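Local coordinates for pili retraction protein PilT (Thermus thermophilus, PDB 5FL3) that probably powers retraction of type IV pili as an ATP-hydrolysing motor, and binds ADP, at residues Arg61-Pro66 and Phe101-Arg106; Asp155-Asn158 and Ala162-Ile165; Glu219-Ala224 and Asn248-Phe253; His331-Tyr336 and Arg357-Lys362. One frame throughout, in Å; residues are numbered along the deposited sequence.

Interaction 1: Arg61-Pro66 and Phe101-Arg106; sequences RALLTP and FGLVMR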
loop_
_atom_site.group_PDB
_atom_site.type_symbol
_atom_site.label_atom_id
_atom_site.label_comp_id
_atom_site.label_asym_id
_atom_site.label_seq_id
_atom_site.Cartn_x
_atom_site.Cartn_y
_atom_site.Cartn_z
ATOM N N ARG A 61 17.514 -20.371 -15.689
ATOM C CA ARG A 61 18.968 -20.525 -15.646
ATOM C C ARG A 61 19.690 -19.263 -16.129
ATOM O O ARG A 61 20.801 -18.968 -15.679
ATOM C CB ARG A 61 19.410 -21.737 -16.470
ATOM C CG ARG A 61 18.803 -23.035 -15.998
ATOM C CD ARG A 61 19.558 -24.287 -16.452
ATOM N NE ARG A 61 18.910 -25.461 -15.861
ATOM C CZ ARG A 61 19.221 -25.972 -14.669
ATOM N NH1 ARG A 61 20.206 -25.437 -13.954
ATOM N NH2 ARG A 61 18.560 -27.024 -14.196
ATOM N N ALA A 62 19.046 -18.517 -17.027
ATOM C CA ALA A 62 19.598 -17.272 -17.550
ATOM C C ALA A 62 19.588 -16.148 -16.520
ATOM O O ALA A 62 20.317 -15.174 -16.664
ATOM C CB ALA A 62 18.835 -16.843 -18.775
ATOM N N LEU A 63 18.760 -16.279 -15.488
ATOM C CA LEU A 63 18.631 -15.239 -14.472
ATOM C C LEU A 63 19.495 -15.462 -13.227
ATOM O O LEU A 63 19.797 -14.522 -12.501
ATOM C CB LEU A 63 17.166 -15.103 -14.055
ATOM C CG LEU A 63 16.274 -14.584 -15.177
ATOM C CD1 LEU A 63 14.871 -14.394 -14.673
ATOM C CD2 LEU A 63 16.828 -13.285 -15.723
ATOM N N LEU A 64 19.894 -16.703 -12.985
ATOM C CA LEU A 64 20.621 -17.043 -11.772
ATOM C C LEU A 64 22.138 -16.973 -11.919
ATOM O O LEU A 64 22.687 -17.228 -12.985
ATOM C CB LEU A 64 20.242 -18.447 -11.318
ATOM C CG LEU A 64 18.784 -18.666 -10.965
ATOM C CD1 LEU A 64 18.560 -20.148 -10.725
ATOM C CD2 LEU A 64 18.421 -17.819 -9.738
ATOM N N THR A 65 22.813 -16.653 -10.823
ATOM C CA THR A 65 24.261 -16.720 -10.778
ATOM C C THR A 65 24.637 -18.189 -10.616
ATOM O O THR A 65 23.802 -18.996 -10.187
ATOM C CB THR A 65 24.835 -15.867 -9.631
ATOM O OG1 THR A 65 24.524 -16.476 -8.369
ATOM C CG2 THR A 65 24.259 -14.446 -9.682
ATOM N N PRO A 66 25.877 -18.557 -10.991
ATOM C CA PRO A 66 26.255 -19.975 -10.913
ATOM C C PRO A 66 26.134 -20.580 -9.510
ATOM O O PRO A 66 25.793 -21.763 -9.381
ATOM C CB PRO A 66 27.705 -19.965 -11.399
ATOM C CG PRO A 66 27.731 -18.834 -12.391
ATOM C CD PRO A 66 26.861 -17.770 -11.762
ATOM N N PHE A 101 9.363 -25.784 -13.631
ATOM C CA PHE A 101 9.713 -24.508 -13.001
ATOM C C PHE A 101 8.685 -23.445 -13.342
ATOM O O PHE A 101 8.062 -23.461 -14.417
ATOM C CB PHE A 101 11.111 -24.028 -13.403
ATOM C CG PHE A 101 12.223 -24.730 -12.674
ATOM C CD1 PHE A 101 12.287 -24.707 -11.288
ATOM C CD2 PHE A 101 13.201 -25.429 -13.366
ATOM C CE1 PHE A 101 13.310 -25.367 -10.598
ATOM C CE2 PHE A 101 14.233 -26.085 -12.682
ATOM C CZ PHE A 101 14.284 -26.049 -11.299
ATOM N N GLY A 102 8.491 -22.544 -12.390
ATOM C CA GLY A 102 7.672 -21.365 -12.584
ATOM C C GLY A 102 8.451 -20.152 -12.128
ATOM O O GLY A 102 9.415 -20.260 -11.375
ATOM N N LEU A 103 8.028 -18.978 -12.567
ATOM C CA LEU A 103 8.760 -17.772 -12.252
ATOM C C LEU A 103 7.800 -16.609 -12.084
ATOM O O LEU A 103 6.943 -16.357 -12.940
ATOM C CB LEU A 103 9.774 -17.480 -13.352
ATOM C CG LEU A 103 11.069 -16.746 -13.013
ATOM C CD1 LEU A 103 11.794 -17.475 -11.911
ATOM C CD2 LEU A 103 11.954 -16.614 -14.257
ATOM N N VAL A 104 7.909 -15.918 -10.959
ATOM C CA VAL A 104 7.110 -14.723 -10.753
ATOM C C VAL A 104 8.048 -13.586 -10.414
ATOM O O VAL A 104 8.770 -13.642 -9.425
ATOM C CB VAL A 104 6.056 -14.883 -9.642
ATOM C CG1 VAL A 104 5.317 -13.573 -9.462
ATOM C CG2 VAL A 104 5.074 -15.995 -9.991
ATOM N N MET A 105 8.046 -12.566 -11.261
ATOM C CA MET A 105 8.947 -11.445 -11.105
ATOM C C MET A 105 8.164 -10.194 -10.742
ATOM O O MET A 105 7.193 -9.853 -11.432
ATOM C CB MET A 105 9.724 -11.235 -12.391
ATOM C CG MET A 105 10.251 -12.528 -12.944
ATOM S SD MET A 105 11.260 -12.270 -14.402
ATOM C CE MET A 105 12.486 -11.114 -13.792
ATOM N N ARG A 106 8.560 -9.526 -9.658
ATOM C CA ARG A 106 7.943 -8.243 -9.291
ATOM C C ARG A 106 8.870 -7.058 -9.587
ATOM O O ARG A 106 10.054 -7.075 -9.232
ATOM C CB ARG A 106 7.556 -8.240 -7.813
ATOM C CG ARG A 106 6.950 -6.931 -7.339
ATOM C CD ARG A 106 6.571 -7.030 -5.872
ATOM N NE ARG A 106 7.701 -7.528 -5.087
ATOM C CZ ARG A 106 8.671 -6.757 -4.601
ATOM N NH1 ARG A 106 8.642 -5.441 -4.812
ATOM N NH2 ARG A 106 9.669 -7.297 -3.907
#

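Interaction 2: Asp155-Asn158 and Ala162-Ile165; sequences DHIN and AKNI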
loop_
_atom_site.group_PDB
_atom_site.type_symbol
_atom_site.label_atom_id
_atom_site.label_comp_id
_atom_site.label_asym_id
_atom_site.label_seq_id
_atom_site.Cartn_x
_atom_site.Cartn_y
_atom_site.Cartn_z
ATOM N N ASP A 155 8.120 10.293 -0.025
ATOM C CA ASP A 155 8.882 11.068 -0.995
ATOM C C ASP A 155 8.741 12.560 -0.739
ATOM O O ASP A 155 9.679 13.327 -0.905
ATOM C CB ASP A 155 8.408 10.717 -2.412
ATOM C CG ASP A 155 9.183 11.446 -3.495
ATOM O OD1 ASP A 155 10.393 11.171 -3.649
ATOM O OD2 ASP A 155 8.568 12.276 -4.209
ATOM N N HIS A 156 7.549 12.960 -0.329
ATOM C CA HIS A 156 7.262 14.357 -0.077
ATOM C C HIS A 156 8.028 14.864 1.107
ATOM O O HIS A 156 8.553 15.977 1.087
ATOM C CB HIS A 156 5.783 14.574 0.178
ATOM C CG HIS A 156 5.444 16.000 0.458
ATOM N ND1 HIS A 156 5.401 16.961 -0.533
ATOM C CD2 HIS A 156 5.156 16.635 1.618
ATOM C CE1 HIS A 156 5.085 18.123 0.005
ATOM N NE2 HIS A 156 4.932 17.954 1.308
ATOM N N ILE A 157 8.045 14.039 2.151
ATOM C CA ILE A 157 8.825 14.282 3.360
ATOM C C ILE A 157 10.329 14.345 3.044
ATOM O O ILE A 157 11.044 15.276 3.442
ATOM C CB ILE A 157 8.544 13.178 4.403
ATOM C CG1 ILE A 157 7.121 13.318 4.937
ATOM C CG2 ILE A 157 9.549 13.226 5.539
ATOM C CD1 ILE A 157 6.684 12.163 5.779
ATOM N N ASN A 158 10.785 13.352 2.292
ATOM C CA ASN A 158 12.189 13.215 1.935
ATOM C C ASN A 158 12.680 14.445 1.175
ATOM O O ASN A 158 13.874 14.761 1.197
ATOM C CB ASN A 158 12.379 11.928 1.101
ATOM C CG ASN A 158 13.818 11.717 0.604
ATOM O OD1 ASN A 158 14.801 12.123 1.236
ATOM N ND2 ASN A 158 13.933 11.054 -0.538
ATOM N N ALA A 162 14.265 17.615 6.651
ATOM C CA ALA A 162 15.509 16.930 7.000
ATOM C C ALA A 162 15.263 15.974 8.173
ATOM O O ALA A 162 15.408 16.341 9.335
ATOM C CB ALA A 162 16.600 17.929 7.333
ATOM N N LYS A 163 14.885 14.747 7.846
ATOM C CA LYS A 163 14.454 13.796 8.846
ATOM C C LYS A 163 15.084 12.425 8.681
ATOM O O LYS A 163 15.621 12.073 7.622
ATOM C CB LYS A 163 12.928 13.677 8.810
ATOM C CG LYS A 163 12.248 14.832 9.517
ATOM C CD LYS A 163 10.806 14.959 9.122
ATOM C CE LYS A 163 10.191 16.214 9.750
ATOM N NZ LYS A 163 9.850 16.026 11.193
ATOM N N ASN A 164 15.034 11.649 9.749
ATOM C CA ASN A 164 15.429 10.267 9.638
ATOM C C ASN A 164 14.179 9.375 9.484
ATOM O O ASN A 164 13.369 9.237 10.400
ATOM C CB ASN A 164 16.258 9.871 10.844
ATOM C CG ASN A 164 16.840 8.506 10.701
ATOM O OD1 ASN A 164 17.233 8.099 9.595
ATOM N ND2 ASN A 164 16.893 7.765 11.809
ATOM N N ILE A 165 14.023 8.793 8.308
ATOM C CA ILE A 165 12.856 7.987 7.966
ATOM C C ILE A 165 13.229 6.525 7.910
ATOM O O ILE A 165 14.072 6.137 7.095
ATOM C CB ILE A 165 12.282 8.367 6.605
ATOM C CG1 ILE A 165 11.855 9.847 6.566
ATOM C CG2 ILE A 165 11.158 7.458 6.261
ATOM C CD1 ILE A 165 11.587 10.346 5.128
#

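Interaction 3: Glu219-Ala224 and Asn248-Phe253; sequences ETVEAA and NRIIDF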
loop_
_atom_site.group_PDB
_atom_site.type_symbol
_atom_site.label_atom_id
_atom_site.label_comp_id
_atom_site.label_asym_id
_atom_site.label_seq_id
_atom_site.Cartn_x
_atom_site.Cartn_y
_atom_site.Cartn_z
ATOM N N GLU A 219 0.662 -6.968 19.135
ATOM C CA GLU A 219 1.971 -6.511 19.583
ATOM C C GLU A 219 2.450 -5.366 18.707
ATOM O O GLU A 219 2.827 -4.302 19.208
ATOM C CB GLU A 219 2.991 -7.657 19.555
ATOM C CG GLU A 219 2.803 -8.746 20.620
ATOM C CD GLU A 219 1.579 -9.646 20.395
ATOM O OE1 GLU A 219 1.107 -9.756 19.243
ATOM O OE2 GLU A 219 1.094 -10.254 21.378
ATOM N N THR A 220 2.423 -5.592 17.398
ATOM C CA THR A 220 2.781 -4.571 16.423
ATOM C C THR A 220 1.826 -3.367 16.432
ATOM O O THR A 220 2.271 -2.225 16.310
ATOM C CB THR A 220 2.824 -5.163 15.020
ATOM O OG1 THR A 220 3.683 -6.309 15.029
ATOM C CG2 THR A 220 3.369 -4.161 14.051
ATOM N N VAL A 221 0.523 -3.604 16.581
ATOM C CA VAL A 221 -0.433 -2.491 16.587
ATOM C C VAL A 221 -0.174 -1.613 17.807
ATOM O O VAL A 221 -0.140 -0.380 17.710
ATOM C CB VAL A 221 -1.924 -2.987 16.573
ATOM C CG1 VAL A 221 -2.891 -1.867 16.925
ATOM C CG2 VAL A 221 -2.283 -3.574 15.225
ATOM N N GLU A 222 0.026 -2.249 18.957
ATOM C CA GLU A 222 0.267 -1.504 20.192
ATOM C C GLU A 222 1.583 -0.729 20.105
ATOM O O GLU A 222 1.654 0.439 20.504
ATOM C CB GLU A 222 0.284 -2.442 21.404
ATOM C CG GLU A 222 0.256 -1.710 22.752
ATOM C CD GLU A 222 0.109 -2.648 23.946
ATOM O OE1 GLU A 222 0.623 -3.775 23.874
ATOM O OE2 GLU A 222 -0.524 -2.265 24.954
ATOM N N ALA A 223 2.614 -1.385 19.573
ATOM C CA ALA A 223 3.937 -0.788 19.490
ATOM C C ALA A 223 3.867 0.432 18.609
ATOM O O ALA A 223 4.433 1.480 18.935
ATOM C CB ALA A 223 4.956 -1.783 18.950
ATOM N N ALA A 224 3.152 0.294 17.495
ATOM C CA ALA A 224 3.001 1.390 16.555
ATOM C C ALA A 224 2.243 2.558 17.191
ATOM O O ALA A 224 2.598 3.710 16.982
ATOM C CB ALA A 224 2.314 0.917 15.311
ATOM N N ASN A 248 -12.493 0.109 14.423
ATOM C CA ASN A 248 -12.962 -1.053 15.169
ATOM C C ASN A 248 -11.994 -2.203 15.094
ATOM O O ASN A 248 -11.833 -2.955 16.059
ATOM C CB ASN A 248 -14.327 -1.498 14.667
ATOM C CG ASN A 248 -15.413 -0.546 15.068
ATOM O OD1 ASN A 248 -15.409 -0.032 16.186
ATOM N ND2 ASN A 248 -16.340 -0.273 14.153
ATOM N N ARG A 249 -11.334 -2.332 13.953
ATOM C CA ARG A 249 -10.391 -3.430 13.787
ATOM C C ARG A 249 -9.185 -3.319 14.723
ATOM O O ARG A 249 -8.802 -4.305 15.352
ATOM C CB ARG A 249 -9.912 -3.512 12.348
ATOM C CG ARG A 249 -9.228 -4.817 12.055
ATOM C CD ARG A 249 -10.092 -5.978 12.535
ATOM N NE ARG A 249 -9.345 -7.229 12.557
ATOM C CZ ARG A 249 -8.643 -7.665 13.597
ATOM N NH1 ARG A 249 -8.594 -6.949 14.710
ATOM N NH2 ARG A 249 -7.992 -8.819 13.520
ATOM N N ILE A 250 -8.593 -2.123 14.792
ATOM C CA ILE A 250 -7.551 -1.811 15.757
ATOM C C ILE A 250 -7.926 -2.150 17.197
ATOM O O ILE A 250 -7.127 -2.740 17.923
ATOM C CB ILE A 250 -7.176 -0.318 15.693
ATOM C CG1 ILE A 250 -6.372 -0.050 14.433
ATOM C CG2 ILE A 250 -6.394 0.107 16.938
ATOM C CD1 ILE A 250 -6.653 1.250 13.852
ATOM N N ILE A 251 -9.129 -1.765 17.610
ATOM C CA ILE A 251 -9.593 -2.057 18.964
ATOM C C ILE A 251 -9.813 -3.562 19.154
ATOM O O ILE A 251 -9.414 -4.126 20.178
ATOM C CB ILE A 251 -10.895 -1.309 19.301
ATOM C CG1 ILE A 251 -10.646 0.194 19.310
ATOM C CG2 ILE A 251 -11.441 -1.771 20.648
ATOM C CD1 ILE A 251 -11.893 1.023 19.100
ATOM N N ASP A 252 -10.414 -4.217 18.158
ATOM C CA ASP A 252 -10.660 -5.652 18.238
ATOM C C ASP A 252 -9.381 -6.483 18.265
ATOM O O ASP A 252 -9.443 -7.698 18.414
ATOM C CB ASP A 252 -11.551 -6.117 17.076
ATOM C CG ASP A 252 -13.015 -5.722 17.262
ATOM O OD1 ASP A 252 -13.377 -5.151 18.320
ATOM O OD2 ASP A 252 -13.811 -5.991 16.353
ATOM N N PHE A 253 -8.224 -5.852 18.121
ATOM C CA PHE A 253 -6.974 -6.585 18.293
ATOM C C PHE A 253 -6.711 -6.914 19.768
ATOM O O PHE A 253 -5.876 -7.761 20.081
ATOM C CB PHE A 253 -5.794 -5.789 17.746
ATOM C CG PHE A 253 -5.448 -6.104 16.336
ATOM C CD1 PHE A 253 -4.808 -7.284 16.020
ATOM C CD2 PHE A 253 -5.753 -5.210 15.318
ATOM C CE1 PHE A 253 -4.480 -7.577 14.713
ATOM C CE2 PHE A 253 -5.423 -5.494 14.013
ATOM C CZ PHE A 253 -4.789 -6.678 13.707
#

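Interaction 4: His331-Tyr336 and Arg357-Lys362; sequences HLVELY and RLLLTK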
loop_
_atom_site.group_PDB
_atom_site.type_symbol
_atom_site.label_atom_id
_atom_site.label_comp_id
_atom_site.label_asym_id
_atom_site.label_seq_id
_atom_site.Cartn_x
_atom_site.Cartn_y
_atom_site.Cartn_z
ATOM N N HIS A 331 -17.131 10.578 -2.177
ATOM C CA HIS A 331 -16.147 10.711 -3.239
ATOM C C HIS A 331 -16.632 10.012 -4.498
ATOM O O HIS A 331 -16.273 10.421 -5.600
ATOM C CB HIS A 331 -14.786 10.160 -2.809
ATOM C CG HIS A 331 -13.673 10.507 -3.748
ATOM N ND1 HIS A 331 -12.748 9.583 -4.189
ATOM C CD2 HIS A 331 -13.338 11.679 -4.341
ATOM C CE1 HIS A 331 -11.896 10.169 -5.010
ATOM N NE2 HIS A 331 -12.230 11.444 -5.119
ATOM N N LEU A 332 -17.451 8.972 -4.331
ATOM C CA LEU A 332 -17.940 8.167 -5.460
ATOM C C LEU A 332 -18.901 8.964 -6.336
ATOM O O LEU A 332 -18.766 8.981 -7.562
ATOM C CB LEU A 332 -18.628 6.897 -4.969
ATOM C CG LEU A 332 -17.714 5.752 -4.531
ATOM C CD1 LEU A 332 -18.519 4.643 -3.865
ATOM C CD2 LEU A 332 -16.885 5.199 -5.700
ATOM N N VAL A 333 -19.875 9.605 -5.691
ATOM C CA VAL A 333 -20.715 10.614 -6.327
ATOM C C VAL A 333 -19.866 11.559 -7.182
ATOM O O VAL A 333 -20.116 11.728 -8.381
ATOM C CB VAL A 333 -21.498 11.429 -5.274
ATOM C CG1 VAL A 333 -21.870 12.785 -5.819
ATOM C CG2 VAL A 333 -22.732 10.663 -4.809
ATOM N N GLU A 334 -18.841 12.135 -6.562
ATOM C CA GLU A 334 -17.951 13.077 -7.228
ATOM C C GLU A 334 -17.225 12.440 -8.418
ATOM O O GLU A 334 -17.002 13.084 -9.436
ATOM C CB GLU A 334 -16.947 13.639 -6.214
ATOM C CG GLU A 334 -16.018 14.700 -6.767
ATOM C CD GLU A 334 -15.125 15.321 -5.698
ATOM O OE1 GLU A 334 -15.326 15.033 -4.490
ATOM O OE2 GLU A 334 -14.213 16.098 -6.072
ATOM N N LEU A 335 -16.863 11.169 -8.289
ATOM C CA LEU A 335 -16.187 10.461 -9.377
ATOM C C LEU A 335 -17.168 10.110 -10.493
ATOM O O LEU A 335 -16.840 10.239 -11.676
ATOM C CB LEU A 335 -15.483 9.190 -8.857
ATOM C CG LEU A 335 -14.185 9.444 -8.071
ATOM C CD1 LEU A 335 -13.806 8.253 -7.204
ATOM C CD2 LEU A 335 -13.035 9.829 -9.012
ATOM N N TYR A 336 -18.365 9.662 -10.109
ATOM C CA TYR A 336 -19.410 9.335 -11.075
ATOM C C TYR A 336 -19.853 10.561 -11.876
ATOM O O TYR A 336 -19.787 10.533 -13.110
ATOM C CB TYR A 336 -20.629 8.713 -10.402
ATOM C CG TYR A 336 -21.718 8.443 -11.402
ATOM C CD1 TYR A 336 -21.520 7.530 -12.428
ATOM C CD2 TYR A 336 -22.926 9.128 -11.358
ATOM C CE1 TYR A 336 -22.496 7.281 -13.367
ATOM C CE2 TYR A 336 -23.919 8.882 -12.293
ATOM C CZ TYR A 336 -23.697 7.956 -13.300
ATOM O OH TYR A 336 -24.667 7.697 -14.254
ATOM N N ARG A 357 -27.447 6.806 -4.095
ATOM C CA ARG A 357 -28.367 7.424 -5.058
ATOM C C ARG A 357 -29.056 8.657 -4.466
ATOM O O ARG A 357 -29.271 9.645 -5.164
ATOM C CB ARG A 357 -29.402 6.410 -5.557
ATOM C CG ARG A 357 -30.426 6.979 -6.564
ATOM C CD ARG A 357 -29.792 7.593 -7.833
ATOM N NE ARG A 357 -30.820 8.007 -8.799
ATOM C CZ ARG A 357 -30.624 8.838 -9.824
ATOM N NH1 ARG A 357 -29.427 9.372 -10.034
ATOM N NH2 ARG A 357 -31.637 9.143 -10.636
ATOM N N LEU A 358 -29.388 8.597 -3.182
ATOM C CA LEU A 358 -29.820 9.783 -2.457
ATOM C C LEU A 358 -28.828 10.916 -2.678
ATOM O O LEU A 358 -29.146 11.932 -3.300
ATOM C CB LEU A 358 -29.953 9.494 -0.962
ATOM C CG LEU A 358 -31.091 8.575 -0.539
ATOM C CD1 LEU A 358 -31.137 8.456 0.978
ATOM C CD2 LEU A 358 -32.404 9.098 -1.085
ATOM N N LEU A 359 -27.619 10.712 -2.170
ATOM C CA LEU A 359 -26.526 11.664 -2.308
ATOM C C LEU A 359 -26.313 12.130 -3.752
ATOM O O LEU A 359 -26.051 13.311 -3.998
ATOM C CB LEU A 359 -25.240 11.036 -1.772
ATOM C CG LEU A 359 -24.432 11.835 -0.758
ATOM C CD1 LEU A 359 -25.160 11.914 0.574
ATOM C CD2 LEU A 359 -23.067 11.210 -0.578
ATOM N N LEU A 360 -26.432 11.198 -4.697
ATOM C CA LEU A 360 -26.235 11.501 -6.114
ATOM C C LEU A 360 -27.288 12.460 -6.639
ATOM O O LEU A 360 -26.955 13.445 -7.299
ATOM C CB LEU A 360 -26.245 10.221 -6.955
ATOM C CG LEU A 360 -26.207 10.429 -8.471
ATOM C CD1 LEU A 360 -24.996 11.244 -8.886
ATOM C CD2 LEU A 360 -26.223 9.097 -9.196
ATOM N N THR A 361 -28.555 12.176 -6.331
ATOM C CA THR A 361 -29.686 12.961 -6.850
ATOM C C THR A 361 -29.501 14.458 -6.597
ATOM O O THR A 361 -30.053 15.298 -7.321
ATOM C CB THR A 361 -31.040 12.512 -6.235
ATOM O OG1 THR A 361 -30.923 12.422 -4.810
ATOM C CG2 THR A 361 -31.476 11.165 -6.800
ATOM N N LYS A 362 -28.698 14.780 -5.585
ATOM C CA LYS A 362 -28.376 16.159 -5.259
ATOM C C LYS A 362 -27.215 16.690 -6.095
ATOM O O LYS A 362 -26.374 17.442 -5.603
ATOM C CB LYS A 362 -28.064 16.256 -3.780
ATOM C CG LYS A 362 -29.024 15.439 -2.953
ATOM C CD LYS A 362 -28.485 15.207 -1.558
ATOM C CE LYS A 362 -29.527 15.545 -0.498
ATOM N NZ LYS A 362 -29.004 15.355 0.885
#

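Interaction 1: Arg61-Pro66 and Phe101-Arg106
Aliphatic packing begins where a methyl of Leu63, on the segment 61-66, meets a methyl of Leu103 on strand 100-108: Leu63 CD1 lies 3.7 Å from Leu103 CD2. The side chains slant across one another, and one methyl of each makes the contact. Leu63 owes this reach to a first torsion of -66°, which sets CG opposite the carbonyl carbon, and to an extended second torsion that carries CD1 out toward the strand.

The thioether contact uses that same methyl. Met105 approaches Leu63 tip to tip, with Met105 CE and Leu63 CD1 4.2 Å apart. A bend at chi3 (55°) turns CE off the line of the Met105 chain, and Met105 SD is equally 4.2 Å from Leu63 CD1. One leucine methyl therefore faces two residues of the strand. The nearest CA atoms, Leu63 CA and Leu103 CA, are 10.4 Å apart, so the side chains bridge the gap.

This is a helix packed on one face of an antiparallel sheet, consistent with the PAS-like N-terminal domain of PilT-type ATPases. Strand 100-108 is internal to the sheet: Leu103 and Met105 form backbone hydrogen bonds with Leu29 and Ile27 of strand 26-30, and strand 88-97 flanks it on the other side.

Polar bonds do not cross between 61-66 and 101-106; the charged groups pair outside them, Arg61 with Glu57 and Arg106 with Glu173.

Interaction 2: Asp155-Asn158 and Ala162-Ile165
Asn158 is the one residue with a flat side-chain group that touches the opposite segment, and it does so without using that group: its CB is 4.4 Å from Ile165 CD1, and no carboxamide face or ring face is covered across the contact. The carboxamide instead serves a neighbouring piece of chain. Asn158 ND2 bonds to the carbonyl of Lys177, while Asn158 OD1 accepts from the backbone amides of Lys179 and Ser181, three bonds that hold the buried amide group in place. The His156 ring meets the His160 ring edge-to-face, away from 162-165.

The main touch is between two branched aliphatic side chains. Ile157 CG2 approaches Ile165 CD1 to 3.6 Å. In Ile157 a first torsion of -69° places CG2 opposite the backbone N, and it is this short branch that faces the strand. In Ile165 the longer branch does the work, its extended second torsion (166°) carrying CD1 to the helix, where it also lies 4.2 Å from Asn158 N. Lys163 adds its methylene chain, running roughly perpendicular to Ile157, with Lys163 CD 4.2 Å from Ile157 CG2. Lys163 also touches Glu132 and Asp208.

Helix 146-160 is the one that follows the P-loop, and here its C-terminal turns rest against the start of strand 164-169, the connection forming part of a crossover from strand 134-139. With no hydrogen bond between 155-158 and 162-165, the chemistry implies that apolar burial joins helix to strand, while the Asn158 bonds fix the polar group beside it.

Interaction 3: Glu219-Ala224 and Asn248-Phe253
The first torsion of Val221, 166°, points its two methyls at different partners. It sets CG1 opposite the backbone N and CG2 opposite the carbonyl carbon: CG2 goes to the aromatic ring of Phe253 and CG1 to Ile250, whose own first torsion of -73° likewise places its CG2 branch opposite the backbone N, at the valine.

The ring contact is a CH-pi interaction over the face: Val221 CG2 is 4.0 Å from the centroid of the Phe253 ring, in a direction 19° off the ring normal. Its nearest ring atom is Phe253 CD2, 3.8 Å from Val221 CG2, so the methyl sits toward that rim. The opposite face is occupied by the guanidinium of Arg249, with Arg249 NH1 3.4 Å above the plane of the Phe253 ring and displaced toward its rim. The ring is thus held between a methyl and a guanidinium group. The second methyl completes the contact by van der Waals packing, Val221 CG1 to Ile250 CG2 at 4.0 Å. Val221 and Ile250 also mark the closest backbone approach, Val221 CA and Ile250 CA being 7.2 Å apart, and no hydrogen bond crosses.

Helix 218-230 links parallel strands 209-212 and 233-238 as the helix of a beta-alpha-beta crossover, and helix 243-251 comes next in the chain. Arg249, Ile250 and Phe253 all touch Leu238 on strand 233-238, and Ile250 also meets Leu266 of helix 259-269, while Thr220, Ala223 and Ala224 lean on helix 195-202.

Interaction 4: His331-Tyr336 and Arg357-Lys362
Val333 is the bump of this contact, and the backbone at Leu359 and Leu360 is the surface it presses on. Its CG2 methyl lies 3.7 Å from Leu360 N and 4.0 Å from Leu359 CB, with Leu360 CB at 4.1 Å from Val333 CG2, so it sits in the shallow groove between the bases of two successive side chains. A first torsion of 156° turns CG2 opposite the carbonyl carbon and out from helix 328-337. The close fit agrees with the nearest backbone pair, Val333 CA and Leu360 CA, 5.6 Å apart.

One turn further along, the fit is reversed and Leu360 projects toward the aromatic ring, standing nearly square to the Tyr336 side chain. Both of its methyls meet the CD2-CE2 side of the ring. Leu360 CD1 lies near the ring plane, at the edge, 3.9 Å from Tyr336 CD2; Leu360 CD2, 3.9 Å from Tyr336 CE2, is raised well above that plane, tilted over the rim. No hydrogen bond joins 331-336 to 357-362.

Phe356, one turn back on helix 353-361, extends the apolar patch by touching Leu332 and Val333. On another side of helix 328-337, His331 ND1 bonds to the backbone N of Leu291, tying the helix to strand 287-295.

The axes of the short segments approach to 9.6 Å and cross at -52°, an angle compatible with ridges-into-grooves packing. The arrangement is that of two helices in the small, all-helical C-terminal cluster formed with helix 343-349.

How the interactions relate
Along the chain the four contacts follow one another in series, and none touches another. Interaction 1 belongs to the N-terminal sheet, whereas interactions 2 and 3 pack helices about the mixed sheet of the P-loop fold, their centres about 26 Å apart. Interaction 4 lies in the C-terminal helices, its centre about 48 Å from that of interaction 1, on the opposite side of the chain's centre. The ADP pocket draws on the P-loop and on Ser25, at the edge of strand 26-30; the Met105 side chain of interaction 1 is about 14 Å from ADP. Interaction 2 is carried by the helix whose start provides Lys146, Ser147 and Thr148, and helix 328-337 of interaction 4 packs on strand 287-295, which carries Arg287 and Leu289 of the pocket.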